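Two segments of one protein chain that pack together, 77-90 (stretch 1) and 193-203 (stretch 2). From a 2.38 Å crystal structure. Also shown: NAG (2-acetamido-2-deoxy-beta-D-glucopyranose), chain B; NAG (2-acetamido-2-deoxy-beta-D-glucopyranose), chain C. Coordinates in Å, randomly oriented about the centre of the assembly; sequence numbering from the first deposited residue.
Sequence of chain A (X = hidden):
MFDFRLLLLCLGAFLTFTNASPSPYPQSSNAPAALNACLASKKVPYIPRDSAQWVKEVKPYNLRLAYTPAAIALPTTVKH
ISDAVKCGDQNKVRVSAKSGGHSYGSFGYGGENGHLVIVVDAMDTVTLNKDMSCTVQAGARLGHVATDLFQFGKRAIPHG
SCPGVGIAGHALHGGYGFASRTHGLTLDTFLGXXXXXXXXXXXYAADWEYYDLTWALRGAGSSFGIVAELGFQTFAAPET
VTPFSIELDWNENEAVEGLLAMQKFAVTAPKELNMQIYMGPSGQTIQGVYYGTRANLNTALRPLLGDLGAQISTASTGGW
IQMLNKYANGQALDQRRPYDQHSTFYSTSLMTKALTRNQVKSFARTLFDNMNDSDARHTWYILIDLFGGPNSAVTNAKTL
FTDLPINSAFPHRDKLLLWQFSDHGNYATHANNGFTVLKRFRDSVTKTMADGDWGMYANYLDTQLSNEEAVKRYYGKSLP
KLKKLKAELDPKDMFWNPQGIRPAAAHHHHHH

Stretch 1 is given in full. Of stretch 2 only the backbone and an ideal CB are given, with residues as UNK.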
# COMPACT_ATOMS: atom_id res chain seq x y z
N THR A 77 -21.58 10.79 5.23
CA THR A 77 -21.43 12.08 4.57
C THR A 77 -20.17 12.76 5.06
O THR A 77 -19.65 12.45 6.14
CB THR A 77 -22.63 13.01 4.81
OG1 THR A 77 -22.69 13.36 6.20
CG2 THR A 77 -23.93 12.34 4.40
N VAL A 78 -19.68 13.70 4.25
CA VAL A 78 -18.53 14.50 4.66
C VAL A 78 -18.82 15.24 5.95
O VAL A 78 -17.93 15.45 6.78
CB VAL A 78 -18.14 15.48 3.53
CG1 VAL A 78 -16.79 16.12 3.83
CG2 VAL A 78 -18.12 14.77 2.18
N LYS A 79 -20.08 15.65 6.15
CA LYS A 79 -20.42 16.43 7.33
C LYS A 79 -20.26 15.60 8.60
O LYS A 79 -19.75 16.10 9.61
CB LYS A 79 -21.85 16.97 7.20
CG LYS A 79 -22.05 18.32 7.86
CD LYS A 79 -22.76 18.20 9.19
CE LYS A 79 -22.90 19.57 9.85
NZ LYS A 79 -21.58 20.23 10.03
N HIS A 80 -20.69 14.34 8.57
CA HIS A 80 -20.46 13.45 9.70
C HIS A 80 -18.99 13.44 10.09
O HIS A 80 -18.66 13.58 11.28
CB HIS A 80 -20.93 12.03 9.35
CG HIS A 80 -22.40 11.91 9.12
ND1 HIS A 80 -22.94 11.09 8.15
CD2 HIS A 80 -23.46 12.50 9.73
CE1 HIS A 80 -24.25 11.19 8.17
NE2 HIS A 80 -24.60 12.03 9.12
N ILE A 81 -18.10 13.28 9.11
CA ILE A 81 -16.67 13.29 9.40
C ILE A 81 -16.28 14.60 10.08
O ILE A 81 -15.60 14.60 11.12
CB ILE A 81 -15.86 13.06 8.11
CG1 ILE A 81 -16.08 11.64 7.58
CG2 ILE A 81 -14.38 13.29 8.36
CD1 ILE A 81 -16.27 11.56 6.08
N SER A 82 -16.68 15.73 9.50
CA SER A 82 -16.34 17.02 10.09
C SER A 82 -16.83 17.10 11.54
O SER A 82 -16.07 17.46 12.44
CB SER A 82 -16.93 18.16 9.26
OG SER A 82 -16.58 19.42 9.81
N ASP A 83 -18.10 16.75 11.77
CA ASP A 83 -18.63 16.76 13.13
C ASP A 83 -17.91 15.74 14.00
O ASP A 83 -17.62 16.01 15.17
CB ASP A 83 -20.13 16.50 13.11
CG ASP A 83 -20.93 17.69 12.61
OD1 ASP A 83 -20.32 18.77 12.39
OD2 ASP A 83 -22.15 17.56 12.42
N ALA A 84 -17.61 14.56 13.45
CA ALA A 84 -16.90 13.55 14.22
C ALA A 84 -15.51 14.03 14.59
O ALA A 84 -15.04 13.79 15.71
CB ALA A 84 -16.82 12.24 13.44
N VAL A 85 -14.83 14.72 13.67
CA VAL A 85 -13.51 15.27 13.96
C VAL A 85 -13.62 16.37 15.01
O VAL A 85 -12.73 16.51 15.86
CB VAL A 85 -12.85 15.76 12.66
CG1 VAL A 85 -11.96 16.98 12.91
CG2 VAL A 85 -12.04 14.63 12.03
N LYS A 86 -14.69 17.16 14.97
CA LYS A 86 -14.89 18.18 16.00
C LYS A 86 -15.18 17.54 17.36
O LYS A 86 -14.67 17.99 18.39
CB LYS A 86 -16.01 19.13 15.60
CG LYS A 86 -15.60 20.21 14.61
CD LYS A 86 -16.76 21.15 14.30
CE LYS A 86 -16.89 21.40 12.80
NZ LYS A 86 -18.10 22.21 12.47
N CYS A 87 -16.02 16.49 17.39
CA CYS A 87 -16.25 15.78 18.64
C CYS A 87 -14.98 15.12 19.15
O CYS A 87 -14.90 14.80 20.34
CB CYS A 87 -17.35 14.72 18.47
SG CYS A 87 -19.04 15.36 18.57
N GLY A 88 -13.99 14.90 18.29
CA GLY A 88 -12.69 14.41 18.72
C GLY A 88 -11.87 15.49 19.40
O GLY A 88 -11.32 15.28 20.48
N ASP A 89 -11.80 16.66 18.76
CA ASP A 89 -11.08 17.79 19.35
C ASP A 89 -11.68 18.19 20.69
O ASP A 89 -10.95 18.60 21.60
CB ASP A 89 -11.09 18.98 18.40
CG ASP A 89 -10.20 20.11 18.87
OD1 ASP A 89 -9.32 19.86 19.72
OD2 ASP A 89 -10.38 21.26 18.40
N GLN A 90 -13.00 18.07 20.84
CA GLN A 90 -13.67 18.48 22.07
C GLN A 90 -13.22 17.63 23.26
O GLN A 90 -12.97 18.16 24.34
CB GLN A 90 -15.19 18.39 21.89
CG GLN A 90 -16.00 18.43 23.18
CD GLN A 90 -15.66 19.63 24.04
OE1 GLN A 90 -15.42 20.73 23.55
NE2 GLN A 90 -15.65 19.41 25.36
N UNK A 193 -8.42 15.76 -3.19
CA UNK A 193 -9.34 15.10 -2.26
C UNK A 193 -10.01 16.11 -1.35
O UNK A 193 -9.37 17.04 -0.84
CB UNK A 193 -8.60 14.05 -1.42
N UNK A 194 -11.31 15.92 -1.15
CA UNK A 194 -12.01 16.56 -0.05
C UNK A 194 -11.48 15.98 1.26
O UNK A 194 -11.53 14.76 1.46
CB UNK A 194 -13.52 16.37 -0.17
N UNK A 195 -10.95 16.84 2.12
CA UNK A 195 -10.27 16.40 3.34
C UNK A 195 -10.71 17.27 4.50
O UNK A 195 -10.93 18.48 4.34
CB UNK A 195 -8.75 16.45 3.18
N UNK A 196 -10.84 16.66 5.67
CA UNK A 196 -11.23 17.35 6.90
C UNK A 196 -10.00 17.52 7.76
O UNK A 196 -9.41 16.54 8.23
CB UNK A 196 -12.32 16.59 7.65
N UNK A 197 -9.60 18.77 7.98
CA UNK A 197 -8.46 19.05 8.83
C UNK A 197 -8.84 18.92 10.31
O UNK A 197 -10.02 18.84 10.67
CB UNK A 197 -7.91 20.45 8.54
N UNK A 198 -7.81 18.91 11.16
CA UNK A 198 -8.02 18.59 12.57
C UNK A 198 -9.05 19.51 13.23
O UNK A 198 -9.69 19.10 14.21
CB UNK A 198 -6.69 18.68 13.33
N UNK A 199 -9.22 20.73 12.73
CA UNK A 199 -10.18 21.66 13.32
C UNK A 199 -11.58 21.50 12.75
O UNK A 199 -12.45 22.33 13.05
CB UNK A 199 -9.71 23.10 13.11
N UNK A 200 -11.83 20.45 11.96
CA UNK A 200 -13.13 20.23 11.37
C UNK A 200 -13.37 20.97 10.07
O UNK A 200 -14.35 20.66 9.37
CB UNK A 200 -14.21 20.63 12.38
N UNK A 201 -12.52 21.93 9.71
CA UNK A 201 -12.67 22.62 8.44
C UNK A 201 -12.55 21.64 7.29
O UNK A 201 -11.65 20.80 7.26
CB UNK A 201 -11.63 23.73 8.30
N UNK A 202 -13.47 21.75 6.33
CA UNK A 202 -13.50 20.90 5.15
C UNK A 202 -12.81 21.64 4.00
O UNK A 202 -13.24 22.73 3.62
CB UNK A 202 -14.94 20.52 4.78
N UNK A 203 -11.76 21.04 3.46
CA UNK A 203 -11.04 21.59 2.32
C UNK A 203 -11.15 20.65 1.12
O UNK A 203 -11.29 19.44 1.27
CB UNK A 203 -9.57 21.83 2.68
C1 NAG B . -8.28 25.06 10.23
C2 NAG B . -8.70 26.52 10.06
C3 NAG B . -8.24 27.06 8.70
C4 NAG B . -6.76 26.78 8.47
C5 NAG B . -6.44 25.31 8.74
C6 NAG B . -4.96 25.01 8.67
C7 NAG B . -10.72 27.59 10.96
C8 NAG B . -12.22 27.59 10.98
N2 NAG B . -10.14 26.65 10.19
O3 NAG B . -8.48 28.46 8.66
O4 NAG B . -6.44 27.03 7.11
O5 NAG B . -6.88 24.94 10.05
O6 NAG B . -4.31 25.34 9.90
O7 NAG B . -10.06 28.40 11.60
C1 NAG C . -5.40 27.99 6.88
C2 NAG C . -5.04 27.85 5.39
C3 NAG C . -4.15 29.00 4.92
C4 NAG C . -4.80 30.34 5.27
C5 NAG C . -5.03 30.40 6.77
C6 NAG C . -5.71 31.67 7.21
C7 NAG C . -5.08 25.46 4.81
C8 NAG C . -4.26 24.23 4.58
N2 NAG C . -4.40 26.57 5.13
O3 NAG C . -3.99 28.89 3.51
O4 NAG C . -4.07 31.47 4.81
O5 NAG C . -5.90 29.32 7.15
O6 NAG C . -7.12 31.56 7.10
O7 NAG C . -6.31 25.46 4.72

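Most of stretch 1 is a helix, 78-90, that lies over a strand and the hairpin turn following it, its axis 9.0 Å from that of the strand at an angle of 27°. The face it offers is mostly aliphatic, with one serine hydroxyl set among the methyls.

Position 193 is out of the helix's reach, so the contact sets no rule there; the residue is Ala193. At 194 the CA-to-CB bond points toward the helix, but the ideal CB is still 5.2 Å from Val78 CG1. A short gap beside a methyl suits a beta-branched residue or another of modest size. Thr194 fills it with a methyl, CG2 lying 4.0 Å from Val78 CG1.

Position 195 points away, and stretch 1 says nothing about its side chain; Ile195 occupies it, and its backbone pairs with position 203 in both directions.

Position 196 is the most constrained of the strand. Its CB points toward the helix and sits 4.0 Å from Ile81 CG2, 4.7 Å from Ser82 CA and 4.8 Å from Val85 CG2. With extended backbone angles and so little depth, a compact apolar group is wanted: valine, perhaps alanine or isoleucine. Val196 straddles the helix surface: CG2 meets Ile81 CG2 at 3.5 Å, while CG1 approaches Ser82 CA at 3.8 Å and Val85 CB at 4.1 Å.

From 197 to 200 the chain makes a type I turn, and the helix meets it largely through backbone. At 197 the CB points away, leaving the choice open; Leu197 presents its carbonyl instead, O lying 3.5 Å from Val85 CG1. At 198 the CB again points away and many residues would serve. Thr198 likewise turns a carbonyl to the helix, its O 3.4 Å from Val85 CG1. Position 199 also points away, toward a visible sugar whose C1 lies near enough to suggest asparagine. Asn199 is glycosylated, ND2 bonded to C1 of the chain B NAG at 1.4 Å, and Asn199 OD1 accepts from Thr201 N at 3.1 Å.

At 200 the phi of 85° would jam a CB against the preceding carbonyl, and the ideal CB falls 2.7 Å from Lys86 CG, a clash. Both arguments call for glycine. Gly200 lets the backbones close to 4.7 Å between its CA and Ser82 CA, and Ser82 OG donates to Gly200 O at 2.6 Å.

Position 201 points away, beside the sugar, where a small polar group would suit; Thr201 OG1 accepts from N2 of the same NAG at 2.8 Å. At 202 the CB returns toward the helix, 4.9 Å from Val78 CG1, leaving space for isoleucine, leucine or methionine. Ile202 reaches Val78 CG1 with CG2 at 3.8 Å and Ser82 CB with CD1 at 3.9 Å. Position 203 is beyond the helix, but sugar oxygens lie nearby, so a long polar donor would suit; in Arg203, NE donates to O7 of the chain C NAG at 3.0 Å.

Stretch 2 (193-203) ATIVLTNGTIR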
# COMPACT_ATOMS: atom_id res chain seq x y z
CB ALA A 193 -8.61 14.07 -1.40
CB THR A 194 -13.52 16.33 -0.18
OG1 THR A 194 -13.95 16.71 -1.50
CG2 THR A 194 -14.28 17.15 0.85
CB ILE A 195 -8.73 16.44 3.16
CG1 ILE A 195 -8.03 15.98 4.44
CG2 ILE A 195 -8.27 17.84 2.77
CD1 ILE A 195 -6.54 15.79 4.27
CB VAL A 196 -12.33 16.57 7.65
CG1 VAL A 196 -12.76 17.31 8.91
CG2 VAL A 196 -13.52 16.32 6.74
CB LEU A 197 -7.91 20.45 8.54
CG LEU A 197 -7.73 20.78 7.06
CD1 LEU A 197 -7.06 22.15 6.90
CD2 LEU A 197 -6.92 19.70 6.35
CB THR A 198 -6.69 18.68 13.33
OG1 THR A 198 -6.92 18.37 14.71
CG2 THR A 198 -6.08 20.06 13.21
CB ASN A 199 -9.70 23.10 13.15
CG ASN A 199 -9.38 23.46 11.70
OD1 ASN A 199 -9.76 22.75 10.77
ND2 ASN A 199 -8.68 24.57 11.52
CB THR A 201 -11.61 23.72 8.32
OG1 THR A 201 -11.94 24.82 9.18
CG2 THR A 201 -11.51 24.22 6.88
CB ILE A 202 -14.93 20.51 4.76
CG1 ILE A 202 -15.72 20.02 5.98
CG2 ILE A 202 -14.91 19.43 3.69
CD1 ILE A 202 -17.19 19.75 5.69
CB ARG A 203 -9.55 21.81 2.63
CG ARG A 203 -9.26 22.85 3.70
CD ARG A 203 -9.73 24.22 3.30
NE ARG A 203 -9.21 25.24 4.21
CZ ARG A 203 -9.82 26.38 4.51
NH1 ARG A 203 -11.00 26.67 3.98
NH2 ARG A 203 -9.24 27.22 5.35
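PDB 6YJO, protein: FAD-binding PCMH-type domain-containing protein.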